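PDB 2RFL: putative phosphohistidine phosphatase SixA from Agrobacterium tumefaciens, which probably removes phosphate from phosphohistidine residues, acting as a phosphatase of the histidine phosphatase superfamily. Local coordinates for residues Pro55-Cys66 / Gln104-His115; Asn116-Ile127 / Gly139-Leu148. All coordinates share one frame; numbering follows the deposited sequence.

Interaction 1: residues Pro55-Cys66 / Gln104-His115; sequences PDLILSSTAARC and QTEVQSVMLVGH
L59 and M111 sit at the middle of two neighbouring parallel strands, 57-60 and 109-114, in the central sheet of an alpha-beta-alpha sandwich of the histidine phosphatase superfamily. The backbone bonds are short here: L59 N reaches M111 O at 2.8 Å, and V113 N and S61 N carry the pattern on to L59 O and V113 O. On one face, L59 and L112 lie side by side, L59 CD1 against L112 CD2 at 3.6 Å. On the other, the selenomethionine M111 stretches out with CG anti to its backbone N (chi1 171°), then bends at SE and lays CE along I58 CG1; helix 64-77 covers this face through T70 and W73.

Toward the start of the strands the join slackens. L57 N is only weakly bonded to S109 O, V107 CG1 touches L57 CB and Q104 CG approaches L57 CD2, all three residues being partly exposed, and Q108 is exposed. D56 closes this end: its OD2 takes the S109 N-H from well above the carboxylate plane, at 3.1 Å.

The opposite end is buried and polar, and probably belongs to the active-site pocket, as in relatives. In the S61 conformer given, OG accepts from A63 N in an ST turn and, lying in the plane of the imidazole, shares a hydrogen bond of 2.9 Å with H115 NE2. R65 brings its guanidinium up at 80° to the ring and forms a salt bridge with D28. H115, whose ring also meets that of H16, has A63 CB at its edge and C66 SG over one face, 4.0 Å from the centroid.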
loop_
_atom_site.group_PDB
_atom_site.type_symbol
_atom_site.label_atom_id
_atom_site.label_comp_id
_atom_site.label_asym_id
_atom_site.label_seq_id
_atom_site.Cartn_x
_atom_site.Cartn_y
_atom_site.Cartn_z
ATOM N N PRO A 55 -9.883 4.434 -2.733
ATOM C CA PRO A 55 -9.596 3.702 -3.953
ATOM C C PRO A 55 -10.781 2.893 -4.417
ATOM O O PRO A 55 -11.549 2.405 -3.607
ATOM C CB PRO A 55 -8.427 2.786 -3.547
ATOM C CG PRO A 55 -8.388 2.841 -2.004
ATOM C CD PRO A 55 -9.558 3.623 -1.551
ATOM N N ASP A 56 -10.928 2.781 -5.731
ATOM C CA ASP A 56 -11.964 1.940 -6.358
ATOM C C ASP A 56 -11.701 0.460 -6.112
ATOM O O ASP A 56 -12.594 -0.273 -5.763
ATOM C CB ASP A 56 -11.996 2.212 -7.855
ATOM C CG ASP A 56 -12.069 3.682 -8.166
ATOM O OD1 ASP A 56 -12.550 4.471 -7.318
ATOM O OD2 ASP A 56 -11.660 4.060 -9.262
ATOM N N LEU A 57 -10.443 0.060 -6.301
ATOM C CA LEU A 57 -9.974 -1.317 -6.101
ATOM C C LEU A 57 -8.766 -1.439 -5.121
ATOM O O LEU A 57 -7.785 -0.701 -5.238
ATOM C CB LEU A 57 -9.636 -1.937 -7.466
ATOM C CG LEU A 57 -8.886 -3.277 -7.439
ATOM C CD1 LEU A 57 -9.725 -4.492 -7.049
ATOM C CD2 LEU A 57 -8.206 -3.466 -8.778
ATOM N N ILE A 58 -8.874 -2.364 -4.174
ATOM C CA ILE A 58 -7.783 -2.732 -3.266
ATOM C C ILE A 58 -7.237 -4.121 -3.567
ATOM O O ILE A 58 -7.981 -5.096 -3.442
ATOM C CB ILE A 58 -8.220 -2.757 -1.767
ATOM C CG1 ILE A 58 -8.693 -1.382 -1.305
ATOM C CG2 ILE A 58 -7.071 -3.240 -0.868
ATOM C CD1 ILE A 58 -9.572 -1.422 -0.087
ATOM N N LEU A 59 -5.939 -4.207 -3.927
ATOM C CA LEU A 59 -5.224 -5.493 -4.104
ATOM C C LEU A 59 -4.282 -5.757 -2.935
ATOM O O LEU A 59 -3.404 -4.966 -2.627
ATOM C CB LEU A 59 -4.439 -5.518 -5.406
ATOM C CG LEU A 59 -5.167 -5.249 -6.719
ATOM C CD1 LEU A 59 -4.270 -5.238 -7.964
ATOM C CD2 LEU A 59 -6.322 -6.245 -6.810
ATOM N N SER A 60 -4.488 -6.865 -2.248
ATOM C CA SER A 60 -3.761 -7.134 -0.998
ATOM C C SER A 60 -3.196 -8.533 -0.988
ATOM O O SER A 60 -3.797 -9.428 -1.552
ATOM C CB SER A 60 -4.698 -7.001 0.206
ATOM O OG SER A 60 -4.084 -7.381 1.451
ATOM N N SER A 61 -2.050 -8.702 -0.325
ATOM C CA SER A 61 -1.578 -9.998 0.139
ATOM C C SER A 61 -2.702 -10.727 0.905
ATOM O O SER A 61 -3.588 -10.113 1.548
ATOM C CB SER A 61 -0.324 -9.824 1.039
ATOM O OG SER A 61 0.218 -11.035 1.593
ATOM N N THR A 62 -2.649 -12.045 0.840
ATOM C CA THR A 62 -3.514 -12.849 1.607
ATOM C C THR A 62 -2.960 -12.985 3.018
ATOM O O THR A 62 -3.678 -13.478 3.880
ATOM C CB THR A 62 -3.660 -14.230 0.951
ATOM O OG1 THR A 62 -2.371 -14.662 0.518
ATOM C CG2 THR A 62 -4.561 -14.135 -0.239
ATOM N N ALA A 63 -1.694 -12.563 3.259
ATOM C CA ALA A 63 -1.064 -12.806 4.585
ATOM C C ALA A 63 -1.881 -12.122 5.668
ATOM O O ALA A 63 -2.221 -10.967 5.535
ATOM C CB ALA A 63 0.380 -12.352 4.632
ATOM N N ALA A 64 -2.214 -12.840 6.729
ATOM C CA ALA A 64 -3.059 -12.259 7.747
ATOM C C ALA A 64 -2.728 -10.756 8.001
ATOM O O ALA A 64 -3.630 -9.918 7.907
ATOM C CB ALA A 64 -2.992 -13.039 8.959
ATOM N N ARG A 65 -1.458 -10.410 8.261
ATOM C CA ARG A 65 -1.089 -9.026 8.568
ATOM C C ARG A 65 -1.495 -8.033 7.474
ATOM O O ARG A 65 -1.545 -6.830 7.710
ATOM C CB ARG A 65 0.408 -8.877 8.897
ATOM C CG ARG A 65 1.388 -8.872 7.688
ATOM C CD ARG A 65 2.887 -8.860 8.213
ATOM N NE ARG A 65 3.919 -9.422 7.308
ATOM C CZ ARG A 65 4.179 -10.730 7.154
ATOM N NH1 ARG A 65 3.494 -11.679 7.813
ATOM N NH2 ARG A 65 5.147 -11.105 6.324
ATOM N N CYS A 66 -1.781 -8.522 6.281
ATOM C CA CYS A 66 -2.139 -7.624 5.195
ATOM C C CYS A 66 -3.621 -7.571 5.206
ATOM O O CYS A 66 -4.204 -6.527 5.054
ATOM C CB CYS A 66 -1.634 -8.123 3.837
ATOM S SG CYS A 66 0.035 -7.553 3.453
ATOM N N GLN A 104 -4.647 -2.900 -14.565
ATOM C CA GLN A 104 -5.994 -2.489 -14.255
ATOM C C GLN A 104 -6.407 -1.303 -15.137
ATOM O O GLN A 104 -6.525 -0.169 -14.669
ATOM C CB GLN A 104 -6.108 -2.155 -12.780
ATOM C CG GLN A 104 -5.399 -3.089 -11.853
ATOM C CD GLN A 104 -5.748 -4.578 -12.034
ATOM O OE1 GLN A 104 -6.832 -4.950 -12.465
ATOM N NE2 GLN A 104 -4.818 -5.423 -11.681
ATOM N N THR A 105 -6.663 -1.639 -16.403
ATOM C CA THR A 105 -6.793 -0.703 -17.512
ATOM C C THR A 105 -8.001 0.253 -17.504
ATOM O O THR A 105 -7.932 1.318 -18.102
ATOM C CB THR A 105 -6.693 -1.430 -18.888
ATOM O OG1 THR A 105 -6.973 -2.836 -18.746
ATOM C CG2 THR A 105 -5.282 -1.226 -19.490
ATOM N N GLU A 106 -9.065 -0.133 -16.801
ATOM C CA GLU A 106 -10.247 0.716 -16.593
ATOM C C GLU A 106 -10.727 0.803 -15.129
ATOM O O GLU A 106 -11.918 0.682 -14.854
ATOM C CB GLU A 106 -11.403 0.239 -17.487
ATOM C CG GLU A 106 -11.113 0.310 -18.997
ATOM C CD GLU A 106 -12.073 -0.539 -19.829
ATOM O OE1 GLU A 106 -12.659 -1.507 -19.266
ATOM O OE2 GLU A 106 -12.227 -0.232 -21.045
ATOM N N VAL A 107 -9.792 0.997 -14.203
ATOM C CA VAL A 107 -10.085 1.321 -12.812
ATOM C C VAL A 107 -9.322 2.604 -12.543
ATOM O O VAL A 107 -8.098 2.649 -12.742
ATOM C CB VAL A 107 -9.532 0.256 -11.836
ATOM C CG1 VAL A 107 -10.097 0.446 -10.430
ATOM C CG2 VAL A 107 -9.795 -1.140 -12.333
ATOM N N GLN A 108 -10.030 3.637 -12.093
ATOM C CA GLN A 108 -9.466 4.976 -11.985
ATOM C C GLN A 108 -8.384 5.098 -10.921
ATOM O O GLN A 108 -7.346 5.681 -11.186
ATOM C CB GLN A 108 -10.557 6.001 -11.727
ATOM C CG GLN A 108 -10.044 7.420 -11.652
ATOM C CD GLN A 108 -11.071 8.391 -11.106
ATOM O OE1 GLN A 108 -12.073 8.709 -11.769
ATOM N NE2 GLN A 108 -10.827 8.868 -9.886
ATOM N N SER A 109 -8.663 4.579 -9.721
ATOM C CA SER A 109 -7.694 4.546 -8.619
ATOM C C SER A 109 -7.532 3.189 -7.953
ATOM O O SER A 109 -8.489 2.486 -7.659
ATOM C CB SER A 109 -7.919 5.661 -7.568
ATOM O OG SER A 109 -9.255 5.773 -7.147
ATOM N N VAL A 110 -6.284 2.841 -7.694
ATOM C CA VAL A 110 -5.982 1.522 -7.188
ATOM C C VAL A 110 -4.934 1.550 -6.079
ATOM O O VAL A 110 -3.961 2.299 -6.121
ATOM C CB VAL A 110 -5.630 0.524 -8.344
ATOM C CG1 VAL A 110 -4.676 1.167 -9.290
ATOM C CG2 VAL A 110 -5.019 -0.771 -7.810
HETATM N N MSE A 111 -5.180 0.708 -5.090
HETATM C CA MSE A 111 -4.358 0.624 -3.923
HETATM C C MSE A 111 -3.819 -0.782 -3.768
HETATM O O MSE A 111 -4.572 -1.765 -3.786
HETATM C CB MSE A 111 -5.140 0.985 -2.679
HETATM C CG MSE A 111 -4.365 0.692 -1.437
HETATM SE SE MSE A 111 -5.015 1.623 0.079
HETATM C CE MSE A 111 -6.145 0.231 0.954
ATOM N N LEU A 112 -2.513 -0.863 -3.586
ATOM C CA LEU A 112 -1.888 -2.126 -3.311
ATOM C C LEU A 112 -1.574 -2.249 -1.828
ATOM O O LEU A 112 -1.093 -1.307 -1.233
ATOM C CB LEU A 112 -0.626 -2.310 -4.177
ATOM C CG LEU A 112 -0.762 -2.274 -5.704
ATOM C CD1 LEU A 112 0.495 -2.905 -6.178
ATOM C CD2 LEU A 112 -1.983 -3.019 -6.379
ATOM N N VAL A 113 -1.837 -3.420 -1.245
ATOM C CA VAL A 113 -1.484 -3.719 0.164
ATOM C C VAL A 113 -0.561 -4.967 0.245
ATOM O O VAL A 113 -0.997 -6.109 0.192
ATOM C CB VAL A 113 -2.762 -3.891 1.068
ATOM C CG1 VAL A 113 -2.417 -4.142 2.578
ATOM C CG2 VAL A 113 -3.690 -2.707 0.914
ATOM N N GLY A 114 0.734 -4.720 0.386
ATOM C CA GLY A 114 1.733 -5.803 0.465
ATOM C C GLY A 114 2.921 -5.403 1.310
ATOM O O GLY A 114 2.781 -4.599 2.234
ATOM N N HIS A 115 4.089 -5.948 0.964
ATOM C CA HIS A 115 5.244 -5.999 1.869
ATOM C C HIS A 115 6.500 -5.435 1.235
ATOM O O HIS A 115 6.649 -5.460 0.017
ATOM C CB HIS A 115 5.603 -7.451 2.298
ATOM C CG HIS A 115 4.441 -8.362 2.502
ATOM N ND1 HIS A 115 4.190 -8.977 3.709
ATOM C CD2 HIS A 115 3.510 -8.843 1.643
ATOM C CE1 HIS A 115 3.140 -9.770 3.602
ATOM N NE2 HIS A 115 2.701 -9.700 2.358
#

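Interaction 2: residues Asn116-Ile127 / Gly139-Leu148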
loop_
_atom_site.group_PDB
_atom_site.type_symbol
_atom_site.label_atom_id
_atom_site.label_comp_id
_atom_site.label_asym_id
_atom_site.label_seq_id
_atom_site.Cartn_x
_atom_site.Cartn_y
_atom_site.Cartn_z
ATOM N N ASN A 116 7.399 -4.953 2.098
ATOM C CA ASN A 116 8.802 -4.698 1.773
ATOM C C ASN A 116 9.550 -6.013 1.469
ATOM O O ASN A 116 9.200 -7.036 2.026
ATOM C CB ASN A 116 9.477 -3.955 2.944
ATOM C CG ASN A 116 9.402 -2.423 2.813
ATOM O OD1 ASN A 116 8.995 -1.869 1.782
ATOM N ND2 ASN A 116 9.825 -1.738 3.858
ATOM N N PRO A 117 10.596 -5.995 0.613
ATOM C CA PRO A 117 11.186 -4.920 -0.185
ATOM C C PRO A 117 10.342 -4.557 -1.395
ATOM O O PRO A 117 10.550 -3.485 -1.966
ATOM C CB PRO A 117 12.497 -5.528 -0.716
ATOM C CG PRO A 117 12.547 -6.875 -0.309
ATOM C CD PRO A 117 11.326 -7.264 0.417
ATOM N N THR A 118 9.434 -5.449 -1.799
ATOM C CA THR A 118 8.617 -5.213 -2.983
ATOM C C THR A 118 7.871 -3.873 -2.997
ATOM O O THR A 118 7.782 -3.233 -4.022
ATOM C CB THR A 118 7.631 -6.346 -3.175
ATOM O OG1 THR A 118 8.221 -7.539 -2.660
ATOM C CG2 THR A 118 7.266 -6.519 -4.657
HETATM N N MSE A 119 7.324 -3.468 -1.865
HETATM C CA MSE A 119 6.586 -2.202 -1.783
HETATM C C MSE A 119 7.516 -0.995 -2.027
HETATM O O MSE A 119 7.248 -0.170 -2.905
HETATM C CB MSE A 119 5.816 -2.093 -0.440
HETATM C CG MSE A 119 4.653 -1.044 -0.430
HETATM SE SE MSE A 119 3.300 -1.195 -1.900
HETATM C CE MSE A 119 2.510 -2.941 -1.446
ATOM N N GLU A 120 8.603 -0.919 -1.245
ATOM C CA GLU A 120 9.664 0.092 -1.440
ATOM C C GLU A 120 10.202 0.081 -2.876
ATOM O O GLU A 120 10.378 1.141 -3.468
ATOM C CB GLU A 120 10.810 -0.070 -0.415
ATOM C CG GLU A 120 11.559 1.240 -0.097
ATOM C CD GLU A 120 12.553 1.151 1.103
ATOM O OE1 GLU A 120 12.272 0.438 2.094
ATOM O OE2 GLU A 120 13.630 1.805 1.047
ATOM N N ALA A 121 10.424 -1.101 -3.449
ATOM C CA ALA A 121 10.904 -1.184 -4.842
ATOM C C ALA A 121 9.932 -0.617 -5.889
ATOM O O ALA A 121 10.331 0.052 -6.829
ATOM C CB ALA A 121 11.294 -2.587 -5.186
ATOM N N THR A 122 8.655 -0.870 -5.690
ATOM C CA THR A 122 7.604 -0.299 -6.493
ATOM C C THR A 122 7.562 1.222 -6.496
ATOM O O THR A 122 7.410 1.845 -7.554
ATOM C CB THR A 122 6.263 -0.869 -6.043
ATOM O OG1 THR A 122 6.432 -2.285 -5.833
ATOM C CG2 THR A 122 5.209 -0.613 -7.098
ATOM N N LEU A 123 7.683 1.834 -5.327
ATOM C CA LEU A 123 7.699 3.302 -5.275
ATOM C C LEU A 123 8.937 3.806 -5.964
ATOM O O LEU A 123 8.860 4.752 -6.749
ATOM C CB LEU A 123 7.639 3.796 -3.825
ATOM C CG LEU A 123 7.642 5.290 -3.509
ATOM C CD1 LEU A 123 6.496 5.979 -4.254
ATOM C CD2 LEU A 123 7.556 5.532 -1.990
ATOM N N GLU A 124 10.072 3.149 -5.693
ATOM C CA GLU A 124 11.344 3.515 -6.293
ATOM C C GLU A 124 11.198 3.504 -7.826
ATOM O O GLU A 124 11.538 4.479 -8.489
ATOM C CB GLU A 124 12.516 2.616 -5.792
ATOM C CG GLU A 124 13.919 3.128 -6.184
ATOM C CD GLU A 124 15.080 2.094 -6.101
ATOM O OE1 GLU A 124 14.861 0.878 -5.846
ATOM O OE2 GLU A 124 16.242 2.525 -6.314
ATOM N N ALA A 125 10.653 2.407 -8.360
ATOM C CA ALA A 125 10.414 2.222 -9.808
ATOM C C ALA A 125 9.699 3.380 -10.441
ATOM O O ALA A 125 9.960 3.701 -11.588
ATOM C CB ALA A 125 9.619 0.954 -10.049
HETATM N N MSE A 126 8.811 4.009 -9.669
HETATM C CA MSE A 126 7.910 5.066 -10.121
HETATM C C MSE A 126 8.454 6.498 -9.935
HETATM O O MSE A 126 8.212 7.336 -10.766
HETATM C CB MSE A 126 6.546 4.938 -9.434
HETATM C CG MSE A 126 5.819 3.605 -9.557
HETATM SE SE MSE A 126 4.219 3.467 -8.331
HETATM C CE MSE A 126 3.689 1.705 -8.887
ATOM N N ILE A 127 9.135 6.783 -8.826
ATOM C CA ILE A 127 9.614 8.144 -8.513
ATOM C C ILE A 127 11.151 8.266 -8.456
ATOM O O ILE A 127 11.696 9.378 -8.405
ATOM C CB ILE A 127 8.985 8.745 -7.206
ATOM C CG1 ILE A 127 9.527 8.032 -5.959
ATOM C CG2 ILE A 127 7.419 8.746 -7.226
ATOM C CD1 ILE A 127 9.320 8.833 -4.694
ATOM N N GLY A 139 13.540 4.704 4.771
ATOM C CA GLY A 139 12.810 3.677 4.037
ATOM C C GLY A 139 11.302 3.731 4.188
ATOM O O GLY A 139 10.776 4.663 4.786
ATOM N N PHE A 140 10.621 2.716 3.655
ATOM C CA PHE A 140 9.154 2.683 3.529
ATOM C C PHE A 140 8.548 1.969 4.761
ATOM O O PHE A 140 8.588 0.723 4.858
ATOM C CB PHE A 140 8.799 1.976 2.215
ATOM C CG PHE A 140 7.414 2.225 1.713
ATOM C CD1 PHE A 140 6.296 2.004 2.519
ATOM C CD2 PHE A 140 7.216 2.629 0.394
ATOM C CE1 PHE A 140 4.992 2.203 2.057
ATOM C CE2 PHE A 140 5.921 2.835 -0.094
ATOM C CZ PHE A 140 4.795 2.616 0.766
ATOM N N PRO A 141 8.014 2.760 5.718
ATOM C CA PRO A 141 7.546 2.269 7.009
ATOM C C PRO A 141 6.211 1.472 6.961
ATOM O O PRO A 141 5.506 1.477 5.938
ATOM C CB PRO A 141 7.391 3.569 7.823
ATOM C CG PRO A 141 7.062 4.632 6.797
ATOM C CD PRO A 141 7.821 4.224 5.571
ATOM N N THR A 142 5.891 0.795 8.067
ATOM C CA THR A 142 4.652 0.039 8.192
ATOM C C THR A 142 3.454 0.945 8.271
ATOM O O THR A 142 3.461 1.922 8.994
ATOM C CB THR A 142 4.597 -0.850 9.445
ATOM O OG1 THR A 142 4.804 -0.058 10.630
ATOM C CG2 THR A 142 5.579 -2.011 9.333
ATOM N N SER A 143 2.401 0.576 7.565
ATOM C CA SER A 143 1.222 1.458 7.333
ATOM C C SER A 143 1.539 2.833 6.765
ATOM O O SER A 143 0.769 3.772 6.993
ATOM C CB SER A 143 0.312 1.590 8.545
ATOM O OG SER A 143 -0.932 2.077 8.066
ATOM N N GLY A 144 2.662 2.918 6.017
ATOM C CA GLY A 144 3.032 4.097 5.214
ATOM C C GLY A 144 2.235 4.098 3.917
ATOM O O GLY A 144 2.106 3.077 3.257
ATOM N N LEU A 145 1.654 5.233 3.569
ATOM C CA LEU A 145 0.840 5.352 2.345
ATOM C C LEU A 145 1.336 6.429 1.366
ATOM O O LEU A 145 1.197 7.628 1.611
ATOM C CB LEU A 145 -0.615 5.614 2.695
ATOM C CG LEU A 145 -1.625 6.006 1.620
ATOM C CD1 LEU A 145 -2.058 4.745 0.841
ATOM C CD2 LEU A 145 -2.841 6.752 2.253
ATOM N N ALA A 146 1.880 5.969 0.241
ATOM C CA ALA A 146 2.247 6.803 -0.865
ATOM C C ALA A 146 1.006 7.018 -1.719
ATOM O O ALA A 146 0.255 6.074 -1.996
ATOM C CB ALA A 146 3.264 6.117 -1.634
ATOM N N VAL A 147 0.775 8.277 -2.087
ATOM C CA VAL A 147 -0.302 8.705 -2.999
ATOM C C VAL A 147 0.343 9.273 -4.272
ATOM O O VAL A 147 1.041 10.289 -4.223
ATOM C CB VAL A 147 -1.228 9.801 -2.372
ATOM C CG1 VAL A 147 -2.428 10.104 -3.267
ATOM C CG2 VAL A 147 -1.697 9.387 -0.980
ATOM N N LEU A 148 0.101 8.611 -5.398
ATOM C CA LEU A 148 0.773 8.936 -6.636
ATOM C C LEU A 148 -0.185 9.293 -7.757
ATOM O O LEU A 148 -1.243 8.710 -7.871
ATOM C CB LEU A 148 1.688 7.795 -7.053
ATOM C CG LEU A 148 2.760 7.481 -6.026
ATOM C CD1 LEU A 148 2.678 6.019 -5.564
ATOM C CD2 LEU A 148 4.056 7.768 -6.634
HETATM O O HOH W 1 11.196 0.494 4.821
#
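F140 packs its ring against the first turns of helix 118-127, a chi1 of -162° sending it toward the helix. From CB outward its atoms meet the helix in turn. CB rests 3.7 Å from E120 CG, where the two side chains slide past each other in opposite directions. CD2 and CE2 meet L123 CD2, with F140 CE2 at 3.7 Å from it, the two side chains crossing at about a right angle. At the tip, M119 CG sits over one ring face, nearest CZ, a CH-pi contact displaced toward the rim; F166 meets the same ring edge-to-face.

The F140 backbone is held as well. N116 ND2 donates to F140 O at 2.9 Å, in the carbonyl plane but tilted out of its own amide plane, while N116 OD1 accepts from E120 N. R15 also donates to F140 O, and water 1 joins that oxygen to E120 OE1. F140 N gives a weak bond to the same carboxylate oxygen.

Beyond the type II turn P141-G144 the chain enters strand 145-149, antiparallel to its neighbour 10-15, and helix 118-127 runs nearly along the strand, 26° from it, in one outer layer of the alpha-beta-alpha sandwich. L123 forks between the two regions: CD2 goes to the phenyl ring, CD1 to A146 CB and to L148 CD2 at 3.8 Å. L148 crosses M126 and I127 at about right angles, its CD1 4.1 Å from M126 SE and its CD2 3.6 Å from I127 CG2.

In the fold
From the N terminus, strand 10-15 lays down the middle of the sheet before either contact forms. Interaction 1 closes when strand 109-114 returns to pair with 57-60, enclosing the rest of helix 64-77, strand 82-85 and helix 98-102 in its loop. Interaction 2 then opens at once, at N116, and closes a shorter loop around helix 129-135 when 139-148 comes back. The two are in series, neither nested nor crossed. Strand 10-15 lies between 109-114 and 145-149, so the two contacts involve strands on either side of strand 10-15. Helix 118-127 also bridges them directly, since M119 CE packs against the backbone of L112-G114.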